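Phosphoacetylglucosamine mutase (Aspergillus lentulus, PDB 5O9X) catalyses the interconversion of the 6-phosphate and 1-phosphate of N-acetylglucosamine, a step toward UDP-N-acetylglucosamine in the fungus. Local coordinates at residues Glu188-Lys200 and Lys224-Leu238. The protein carries 1 engineered substitution. Residues are numbered along the deposited sequence; the frame is centred on the assembly and turned at random.
Sequences EQGYYEKLAAAFK and KLRELIKYLPEDTGL. With GOL (glycerol), chain F.
The ring of Tyr192 slots between the two helices, with Leu228 N over one face and, on the opposite face, Glu188 O from its own helix. Its neighbour across the contact, the Tyr231 ring, takes Tyr192 CB on one face in a CH-pi contact, 3.6 Å from CB to the Tyr231 centroid, while Glu227 O lies in plane at its edge. The two tyrosine planes are inclined by 34°. This is knobs-into-holes packing of two helices crossing at -56°, within domain II of the alpha-D-phosphohexomutase fold: Tyr192 sits among Lys224, Glu227, Leu228 and Tyr231, and Tyr231 among Gln189, Tyr192, Glu193 and Ala196. With CG beside its backbone N (chi1 -59°), Tyr192 runs back toward the start of its helix, and its OH meets Glu188 OE2 at 2.8 Å on the anti side. Lys224 NZ reaches the same oxygen at 3.0 Å, in a salt bridge from above the carboxylate plane and from the same face as Tyr192 OH. Lys224 NZ also bonds to Phe161 O, and Gln166 NE2 to Tyr192 OH, tying this end to helix 164-176 and to the end of strand 155-161. Farther along, Ala196 CB comes within 3.3 Å of Tyr231 O, and Pro233 CG rests on Lys200 CB. Phe199 turns its edge to Pro233 CD and also meets Leu238 CD2; Leu433 of helix 428-442 packs on both Phe199 and Leu238. Glycerol, probably from the crystallisation liquor, bridges the ion pair, O1 to Glu188 OE2 and O2 2.9 Å from Lys224 NZ.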
ATOM      1  N   GLU A 188       4.532  -1.232  19.304  1.00 26.80           N
ATOM      2  CA  GLU A 188       4.988  -2.290  18.432  1.00 25.37           C
ATOM      3  C   GLU A 188       4.668  -3.658  19.014  1.00 26.62           C
ATOM      4  O   GLU A 188       4.234  -4.548  18.278  1.00 21.04           O
ATOM      5  CB  GLU A 188       6.498  -2.084  18.238  1.00 27.97           C
ATOM      6  CG  GLU A 188       6.983  -2.655  16.973  1.00 34.92           C
ATOM      7  CD  GLU A 188       8.450  -2.370  16.727  1.00 35.37           C
ATOM      8  OE1 GLU A 188       8.853  -1.183  16.861  1.00 35.38           O
ATOM      9  OE2 GLU A 188       9.153  -3.369  16.463  1.00 37.30           O
ATOM     10  N   GLN A 189       4.893  -3.848  20.344  1.00 21.82           N
ATOM     11  CA  GLN A 189       4.429  -5.129  20.988  1.00 21.41           C
ATOM     12  C   GLN A 189       2.925  -5.360  20.790  1.00 19.41           C
ATOM     13  O   GLN A 189       2.509  -6.487  20.582  1.00 19.34           O
ATOM     14  CB  GLN A 189       4.688  -5.059  22.501  1.00 23.47           C
ATOM     15  CG  GLN A 189       4.386  -6.357  23.254  1.00 27.89           C
ATOM     16  CD  GLN A 189       4.872  -6.315  24.729  1.00 31.79           C
ATOM     17  OE1 GLN A 189       5.857  -5.695  25.045  1.00 36.45           O
ATOM     18  NE2 GLN A 189       4.171  -6.995  25.603  1.00 35.89           N
ATOM     19  N   GLY A 190       2.083  -4.300  20.931  1.00 18.31           N
ATOM     20  CA  GLY A 190       0.657  -4.459  20.812  1.00 17.77           C
ATOM     21  C   GLY A 190       0.279  -4.918  19.385  1.00 18.29           C
ATOM     22  O   GLY A 190      -0.592  -5.786  19.180  1.00 17.08           O
ATOM     23  N   TYR A 191       0.961  -4.348  18.413  1.00 17.17           N
ATOM     24  CA  TYR A 191       0.785  -4.789  16.971  1.00 16.66           C
ATOM     25  C   TYR A 191       1.057  -6.298  16.797  1.00 17.89           C
ATOM     26  O   TYR A 191       0.207  -7.018  16.250  1.00 18.51           O
ATOM     27  CB  TYR A 191       1.711  -3.950  16.089  1.00 16.14           C
ATOM     28  CG  TYR A 191       1.815  -4.396  14.644  1.00 14.73           C
ATOM     29  CD1 TYR A 191       0.914  -3.906  13.717  1.00 15.92           C
ATOM     30  CD2 TYR A 191       2.814  -5.331  14.224  1.00 14.17           C
ATOM     31  CE1 TYR A 191       0.994  -4.295  12.379  1.00 16.30           C
ATOM     32  CE2 TYR A 191       2.859  -5.782  12.887  1.00 16.22           C
ATOM     33  CZ  TYR A 191       1.966  -5.260  11.991  1.00 16.31           C
ATOM     34  OH  TYR A 191       1.983  -5.639  10.676  1.00 18.17           O
ATOM     35  N   TYR A 192       2.180  -6.804  17.347  1.00 18.58           N
ATOM     36  CA  TYR A 192       2.506  -8.246  17.192  1.00 18.87           C
ATOM     37  C   TYR A 192       1.481  -9.129  17.909  1.00 19.98           C
ATOM     38  O   TYR A 192       1.064 -10.189  17.362  1.00 18.88           O
ATOM     39  CB  TYR A 192       3.890  -8.611  17.739  1.00 19.86           C
ATOM     40  CG  TYR A 192       5.015  -7.840  17.052  1.00 22.21           C
ATOM     41  CD1 TYR A 192       5.056  -7.742  15.642  1.00 21.63           C
ATOM     42  CD2 TYR A 192       5.993  -7.176  17.808  1.00 19.22           C
ATOM     43  CE1 TYR A 192       6.092  -6.958  14.983  1.00 18.02           C
ATOM     44  CE2 TYR A 192       7.010  -6.408  17.198  1.00 20.45           C
ATOM     45  CZ  TYR A 192       7.047  -6.306  15.810  1.00 18.01           C
ATOM     46  OH  TYR A 192       8.033  -5.567  15.225  1.00 17.48           O
ATOM     47  N   GLU A 193       1.071  -8.676  19.104  1.00 18.04           N
ATOM     48  CA  GLU A 193       0.095  -9.416  19.936  1.00 22.36           C
ATOM     49  C   GLU A 193      -1.250  -9.552  19.203  1.00 21.71           C
ATOM     50  O   GLU A 193      -1.897 -10.635  19.198  1.00 19.45           O
ATOM     51  CB  GLU A 193      -0.084  -8.653  21.264  1.00 21.55           C
ATOM     52  CG  GLU A 193       1.124  -8.882  22.132  1.00 24.23           C
ATOM     53  CD  GLU A 193       1.076  -8.126  23.462  1.00 29.12           C
ATOM     54  OE1 GLU A 193       0.272  -7.171  23.584  1.00 30.92           O
ATOM     55  OE2 GLU A 193       1.842  -8.524  24.380  1.00 28.06           O
ATOM     56  N   LYS A 194      -1.688  -8.456  18.593  1.00 22.77           N
ATOM     57  CA  LYS A 194      -2.977  -8.473  17.865  1.00 21.14           C
ATOM     58  C   LYS A 194      -2.934  -9.388  16.657  1.00 21.56           C
ATOM     59  O   LYS A 194      -3.861 -10.211  16.453  1.00 19.96           O
ATOM     60  CB  LYS A 194      -3.365  -7.069  17.415  1.00 23.97           C
ATOM     61  CG  LYS A 194      -4.817  -6.961  16.890  1.00 27.27           C
ATOM     62  CD  LYS A 194      -4.959  -5.569  16.246  1.00 30.40           C
ATOM     63  CE  LYS A 194      -6.333  -5.348  15.596  1.00 33.82           C
ATOM     64  NZ  LYS A 194      -7.369  -5.330  16.639  1.00 32.39           N
ATOM     65  N   LEU A 195      -1.892  -9.232  15.829  1.00 19.40           N
ATOM     66  CA  LEU A 195      -1.730 -10.132  14.670  1.00 19.11           C
ATOM     67  C   LEU A 195      -1.643 -11.580  15.123  1.00 19.62           C
ATOM     68  O   LEU A 195      -2.388 -12.485  14.592  1.00 20.84           O
ATOM     69  CB  LEU A 195      -0.516  -9.734  13.817  1.00 20.30           C
ATOM     70  CG  LEU A 195      -0.772  -8.745  12.683  1.00 24.84           C
ATOM     71  CD1 LEU A 195      -1.026  -7.393  13.287  1.00 27.86           C
ATOM     72  CD2 LEU A 195       0.547  -8.699  11.871  1.00 20.30           C
ATOM     73  N   ALA A 196      -0.825 -11.829  16.163  1.00 19.91           N
ATOM     74  CA  ALA A 196      -0.661 -13.240  16.603  1.00 18.59           C
ATOM     75  C   ALA A 196      -1.961 -13.853  17.113  1.00 19.36           C
ATOM     76  O   ALA A 196      -2.324 -15.007  16.740  1.00 20.37           O
ATOM     77  CB  ALA A 196       0.426 -13.341  17.641  1.00 18.18           C
ATOM     78  N   ALA A 197      -2.696 -13.078  17.927  1.00 20.28           N
ATOM     79  CA  ALA A 197      -3.943 -13.594  18.499  1.00 22.29           C
ATOM     80  C   ALA A 197      -5.012 -13.881  17.408  1.00 21.42           C
ATOM     81  O   ALA A 197      -5.728 -14.905  17.469  1.00 21.06           O
ATOM     82  CB  ALA A 197      -4.477 -12.672  19.618  1.00 20.08           C
ATOM     83  N   ALA A 198      -5.113 -12.962  16.439  1.00 19.69           N
ATOM     84  CA  ALA A 198      -6.075 -13.102  15.320  1.00 19.91           C
ATOM     85  C   ALA A 198      -5.702 -14.316  14.447  1.00 19.96           C
ATOM     86  O   ALA A 198      -6.572 -15.162  14.123  1.00 20.85           O
ATOM     87  CB  ALA A 198      -6.147 -11.827  14.518  1.00 17.28           C
ATOM     88  N   PHE A 199      -4.412 -14.477  14.163  1.00 17.96           N
ATOM     89  CA  PHE A 199      -3.936 -15.646  13.385  1.00 18.17           C
ATOM     90  C   PHE A 199      -4.179 -16.953  14.102  1.00 21.88           C
ATOM     91  O   PHE A 199      -4.624 -17.960  13.484  1.00 20.83           O
ATOM     92  CB  PHE A 199      -2.449 -15.526  13.100  1.00 16.03           C
ATOM     93  CG  PHE A 199      -1.917 -16.554  12.119  1.00 16.22           C
ATOM     94  CD1 PHE A 199      -2.394 -16.612  10.786  1.00 14.31           C
ATOM     95  CD2 PHE A 199      -0.924 -17.458  12.536  1.00 14.33           C
ATOM     96  CE1 PHE A 199      -1.811 -17.598   9.909  1.00 15.07           C
ATOM     97  CE2 PHE A 199      -0.326 -18.390  11.661  1.00 15.64           C
ATOM     98  CZ  PHE A 199      -0.804 -18.452  10.336  1.00 15.40           C
ATOM     99  N   LYS A 200      -3.876 -16.995  15.406  1.00 21.66           N
ATOM    100  CA  LYS A 200      -4.273 -18.198  16.214  1.00 21.96           C
ATOM    101  C   LYS A 200      -5.746 -18.585  16.036  1.00 19.53           C
ATOM    102  O   LYS A 200      -6.046 -19.752  15.779  1.00 21.76           O
ATOM    103  CB  LYS A 200      -3.930 -17.987  17.720  1.00 28.09           C
ATOM    104  CG  LYS A 200      -4.097 -19.272  18.541  1.00 31.74           C
ATOM    105  CD  LYS A 200      -3.818 -19.007  20.023  1.00 32.95           C
ATOM    106  CE  LYS A 200      -3.915 -20.289  20.877  1.00 32.58           C
ATOM    107  NZ  LYS A 200      -2.579 -20.925  20.894  1.00 39.83           N
ATOM    108  N   LYS A 224      11.212  -6.824  11.667  1.00 17.52           N
ATOM    109  CA  LYS A 224       9.897  -6.794  12.299  1.00 17.34           C
ATOM    110  C   LYS A 224       9.217  -8.134  12.089  1.00 18.09           C
ATOM    111  O   LYS A 224       8.497  -8.604  13.007  1.00 15.94           O
ATOM    112  CB  LYS A 224       8.966  -5.709  11.746  1.00 15.75           C
ATOM    113  CG  LYS A 224       9.568  -4.326  11.817  1.00 19.94           C
ATOM    114  CD  LYS A 224      10.082  -3.946  13.220  1.00 20.58           C
ATOM    115  CE  LYS A 224      10.494  -2.450  13.256  1.00 22.37           C
ATOM    116  NZ  LYS A 224      11.053  -2.122  14.564  1.00 22.17           N
ATOM    117  N   LEU A 225       9.397  -8.721  10.901  1.00 16.10           N
ATOM    118  CA  LEU A 225       8.721 -10.034  10.707  1.00 16.83           C
ATOM    119  C   LEU A 225       9.381 -11.060  11.664  1.00 19.87           C
ATOM    120  O   LEU A 225       8.685 -11.906  12.223  1.00 18.50           O
ATOM    121  CB  LEU A 225       8.891 -10.535   9.258  1.00 16.73           C
ATOM    122  CG  LEU A 225       8.395 -11.967   8.951  1.00 16.95           C
ATOM    123  CD1 LEU A 225       6.909 -11.999   9.262  1.00 16.34           C
ATOM    124  CD2 LEU A 225       8.621 -12.122   7.455  1.00 17.62           C
ATOM    125  N   ARG A 226      10.735 -11.052  11.781  1.00 17.84           N
ATOM    126  CA  ARG A 226      11.439 -11.945  12.736  1.00 19.27           C
ATOM    127  C   ARG A 226      10.891 -11.745  14.145  1.00 20.29           C
ATOM    128  O   ARG A 226      10.741 -12.715  14.866  1.00 19.39           O
ATOM    129  CB  ARG A 226      12.954 -11.633  12.718  1.00 20.94           C
ATOM    130  CG  ARG A 226      13.818 -12.384  13.790  1.00 25.24           C
ATOM    131  CD  ARG A 226      15.290 -11.828  13.828  1.00 31.62           C
ATOM    132  NE  ARG A 226      15.622 -12.124  12.533  1.00 32.41           N
ATOM    133  CZ  ARG A 226      15.991 -11.360  11.524  1.00 25.78           C
ATOM    134  NH1 ARG A 226      16.455 -10.108  11.560  1.00 28.29           N
ATOM    135  NH2 ARG A 226      15.983 -12.053  10.426  1.00 21.58           N
ATOM    136  N   GLU A 227      10.639 -10.491  14.539  1.00 18.03           N
ATOM    137  CA  GLU A 227      10.057 -10.197  15.847  1.00 18.22           C
ATOM    138  C   GLU A 227       8.620 -10.759  16.011  1.00 20.84           C
ATOM    139  O   GLU A 227       8.315 -11.373  17.034  1.00 19.98           O
ATOM    140  CB  GLU A 227      10.060  -8.679  16.126  1.00 21.50           C
ATOM    141  CG  GLU A 227       9.821  -8.215  17.582  1.00 24.32           C
ATOM    142  CD  GLU A 227      10.767  -8.782  18.655  1.00 24.49           C
ATOM    143  OE1 GLU A 227      11.901  -9.265  18.336  1.00 26.41           O
ATOM    144  OE2 GLU A 227      10.350  -8.782  19.857  1.00 27.28           O
ATOM    145  N   LEU A 228       7.763 -10.520  15.004  1.00 18.76           N
ATOM    146  CA  LEU A 228       6.413 -11.039  14.975  1.00 17.60           C
ATOM    147  C   LEU A 228       6.438 -12.563  15.179  1.00 18.24           C
ATOM    148  O   LEU A 228       5.591 -13.075  15.895  1.00 19.07           O
ATOM    149  CB  LEU A 228       5.703 -10.693  13.617  1.00 17.64           C
ATOM    150  CG  LEU A 228       4.376 -11.510  13.450  1.00 17.64           C
ATOM    151  CD1 LEU A 228       3.348 -11.069  14.495  1.00 16.47           C
ATOM    152  CD2 LEU A 228       3.919 -11.171  11.995  1.00 16.96           C
ATOM    153  N   ILE A 229       7.418 -13.274  14.589  1.00 18.39           N
ATOM    154  CA  ILE A 229       7.422 -14.749  14.646  1.00 18.19           C
ATOM    155  C   ILE A 229       7.540 -15.267  16.111  1.00 21.56           C
ATOM    156  O   ILE A 229       6.913 -16.264  16.479  1.00 20.33           O
ATOM    157  CB  ILE A 229       8.540 -15.237  13.800  1.00 17.76           C
ATOM    158  CG1 ILE A 229       8.049 -15.101  12.357  1.00 19.66           C
ATOM    159  CG2 ILE A 229       8.913 -16.739  14.039  1.00 19.90           C
ATOM    160  CD1 ILE A 229       9.152 -15.293  11.332  1.00 17.98           C
ATOM    161  N   LYS A 230       8.243 -14.526  16.951  1.00 20.03           N
ATOM    162  CA  LYS A 230       8.273 -14.868  18.407  1.00 20.04           C
ATOM    163  C   LYS A 230       6.928 -14.853  19.060  1.00 22.31           C
ATOM    164  O   LYS A 230       6.729 -15.588  20.017  1.00 22.36           O
ATOM    165  CB  LYS A 230       9.114 -13.874  19.138  1.00 23.88           C
ATOM    166  CG  LYS A 230      10.553 -13.834  18.640  1.00 22.34           C
ATOM    167  CD  LYS A 230      11.227 -12.780  19.506  1.00 25.77           C
ATOM    168  CE  LYS A 230      12.633 -12.478  19.009  1.00 29.99           C
ATOM    169  NZ  LYS A 230      13.103 -11.302  19.834  1.00 31.42           N
ATOM    170  N   TYR A 231       6.002 -13.991  18.600  1.00 20.09           N
ATOM    171  CA  TYR A 231       4.633 -13.969  19.128  1.00 20.42           C
ATOM    172  C   TYR A 231       3.692 -15.016  18.564  1.00 21.92           C
ATOM    173  O   TYR A 231       2.662 -15.244  19.145  1.00 19.04           O
ATOM    174  CB  TYR A 231       4.007 -12.586  18.941  1.00 18.88           C
ATOM    175  CG  TYR A 231       4.694 -11.497  19.769  1.00 19.97           C
ATOM    176  CD1 TYR A 231       4.107 -11.007  20.956  1.00 22.82           C
ATOM    177  CD2 TYR A 231       5.929 -10.935  19.360  1.00 20.00           C
ATOM    178  CE1 TYR A 231       4.760  -9.991  21.712  1.00 21.34           C
ATOM    179  CE2 TYR A 231       6.510  -9.918  20.073  1.00 19.95           C
ATOM    180  CZ  TYR A 231       5.943  -9.470  21.267  1.00 21.21           C
ATOM    181  OH  TYR A 231       6.534  -8.432  22.006  1.00 24.30           O
ATOM    182  N   LEU A 232       4.016 -15.619  17.398  1.00 21.81           N
ATOM    183  CA  LEU A 232       2.993 -16.415  16.668  1.00 22.13           C
ATOM    184  C   LEU A 232       2.691 -17.755  17.389  1.00 25.58           C
ATOM    185  O   LEU A 232       3.575 -18.268  18.052  1.00 24.10           O
ATOM    186  CB  LEU A 232       3.408 -16.678  15.206  1.00 19.68           C
ATOM    187  CG  LEU A 232       3.421 -15.405  14.321  1.00 18.72           C
ATOM    188  CD1 LEU A 232       3.960 -15.795  12.950  1.00 19.96           C
ATOM    189  CD2 LEU A 232       2.003 -14.854  14.135  1.00 19.46           C
ATOM    190  N   PRO A 233       1.475 -18.314  17.228  1.00 27.01           N
ATOM    191  CA  PRO A 233       1.171 -19.571  17.962  1.00 30.66           C
ATOM    192  C   PRO A 233       1.993 -20.710  17.436  1.00 36.07           C
ATOM    193  O   PRO A 233       2.477 -20.654  16.285  1.00 33.15           O
ATOM    194  CB  PRO A 233      -0.336 -19.787  17.741  1.00 26.40           C
ATOM    195  CG  PRO A 233      -0.661 -18.978  16.533  1.00 30.36           C
ATOM    196  CD  PRO A 233       0.295 -17.808  16.490  1.00 27.98           C
ATOM    197  N   GLU A 234       2.147 -21.754  18.249  1.00 39.82           N
ATOM    198  CA  GLU A 234       3.244 -22.740  18.077  1.00 46.19           C
ATOM    199  C   GLU A 234       3.026 -23.955  17.131  1.00 47.29           C
ATOM    200  O   GLU A 234       4.027 -24.503  16.539  1.00 47.88           O
ATOM    201  CB  GLU A 234       3.691 -23.245  19.484  1.00 53.05           C
ATOM    202  CG  GLU A 234       5.143 -23.728  19.552  1.00 59.68           C
ATOM    203  CD  GLU A 234       6.178 -22.605  19.626  1.00 68.36           C
ATOM    204  OE1 GLU A 234       7.142 -22.704  20.435  1.00 64.09           O
ATOM    205  OE2 GLU A 234       6.040 -21.629  18.864  1.00 66.29           O
ATOM    206  N   ASP A 235       1.761 -24.403  17.036  1.00 34.71           N
ATOM    207  CA  ASP A 235       1.409 -25.630  16.281  1.00 41.99           C
ATOM    208  C   ASP A 235       0.497 -25.313  15.080  1.00 39.68           C
ATOM    209  O   ASP A 235      -0.569 -25.908  14.902  1.00 38.72           O
ATOM    210  CB  ASP A 235       0.793 -26.676  17.223  1.00 53.06           C
ATOM    211  CG  ASP A 235      -0.226 -26.079  18.184  1.00 60.66           C
ATOM    212  OD1 ASP A 235       0.046 -26.010  19.411  1.00 66.95           O
ATOM    213  OD2 ASP A 235      -1.299 -25.675  17.714  1.00 58.05           O
ATOM    214  N   THR A 236       0.879 -24.310  14.283  1.00 29.72           N
ATOM    215  CA  THR A 236       0.021 -23.921  13.144  1.00 23.53           C
ATOM    216  C   THR A 236       0.635 -24.499  11.909  1.00 24.67           C
ATOM    217  O   THR A 236       0.044 -24.398  10.821  1.00 23.79           O
ATOM    218  CB  THR A 236      -0.037 -22.374  12.926  1.00 25.34           C
ATOM    219  OG1 THR A 236       1.298 -21.946  12.660  1.00 24.54           O
ATOM    220  CG2 THR A 236      -0.637 -21.607  14.113  1.00 25.62           C
ATOM    221  N   GLY A 237       1.834 -25.076  12.022  1.00 23.04           N
ATOM    222  CA  GLY A 237       2.555 -25.603  10.848  1.00 22.52           C
ATOM    223  C   GLY A 237       3.348 -24.512  10.078  1.00 23.87           C
ATOM    224  O   GLY A 237       4.105 -24.824   9.182  1.00 24.97           O
ATOM    225  N   LEU A 238       3.174 -23.244  10.413  1.00 22.29           N
ATOM    226  CA  LEU A 238       3.839 -22.179   9.661  1.00 23.97           C
ATOM    227  C   LEU A 238       5.330 -22.198  10.030  1.00 25.57           C
ATOM    228  O   LEU A 238       5.709 -22.075  11.193  1.00 27.61           O
ATOM    229  CB  LEU A 238       3.216 -20.847   9.999  1.00 23.30           C
ATOM    230  CG  LEU A 238       3.800 -19.655   9.231  1.00 25.25           C
ATOM    231  CD1 LEU A 238       3.529 -19.831   7.755  1.00 25.65           C
ATOM    232  CD2 LEU A 238       3.120 -18.383   9.701  1.00 27.36           C
TER
HETATM  233  C1  GOL F 605      12.562  -5.891  16.634  1.00 59.23           C
HETATM  234  O1  GOL F 605      11.611  -4.966  17.182  1.00 62.00           O
HETATM  235  C2  GOL F 605      13.554  -5.152  15.738  1.00 62.49           C
HETATM  236  O2  GOL F 605      13.125  -3.796  15.658  1.00 55.82           O
HETATM  237  C3  GOL F 605      14.960  -5.150  16.325  1.00 54.25           C
HETATM  238  O3  GOL F 605      14.853  -4.878  17.737  1.00 54.41           O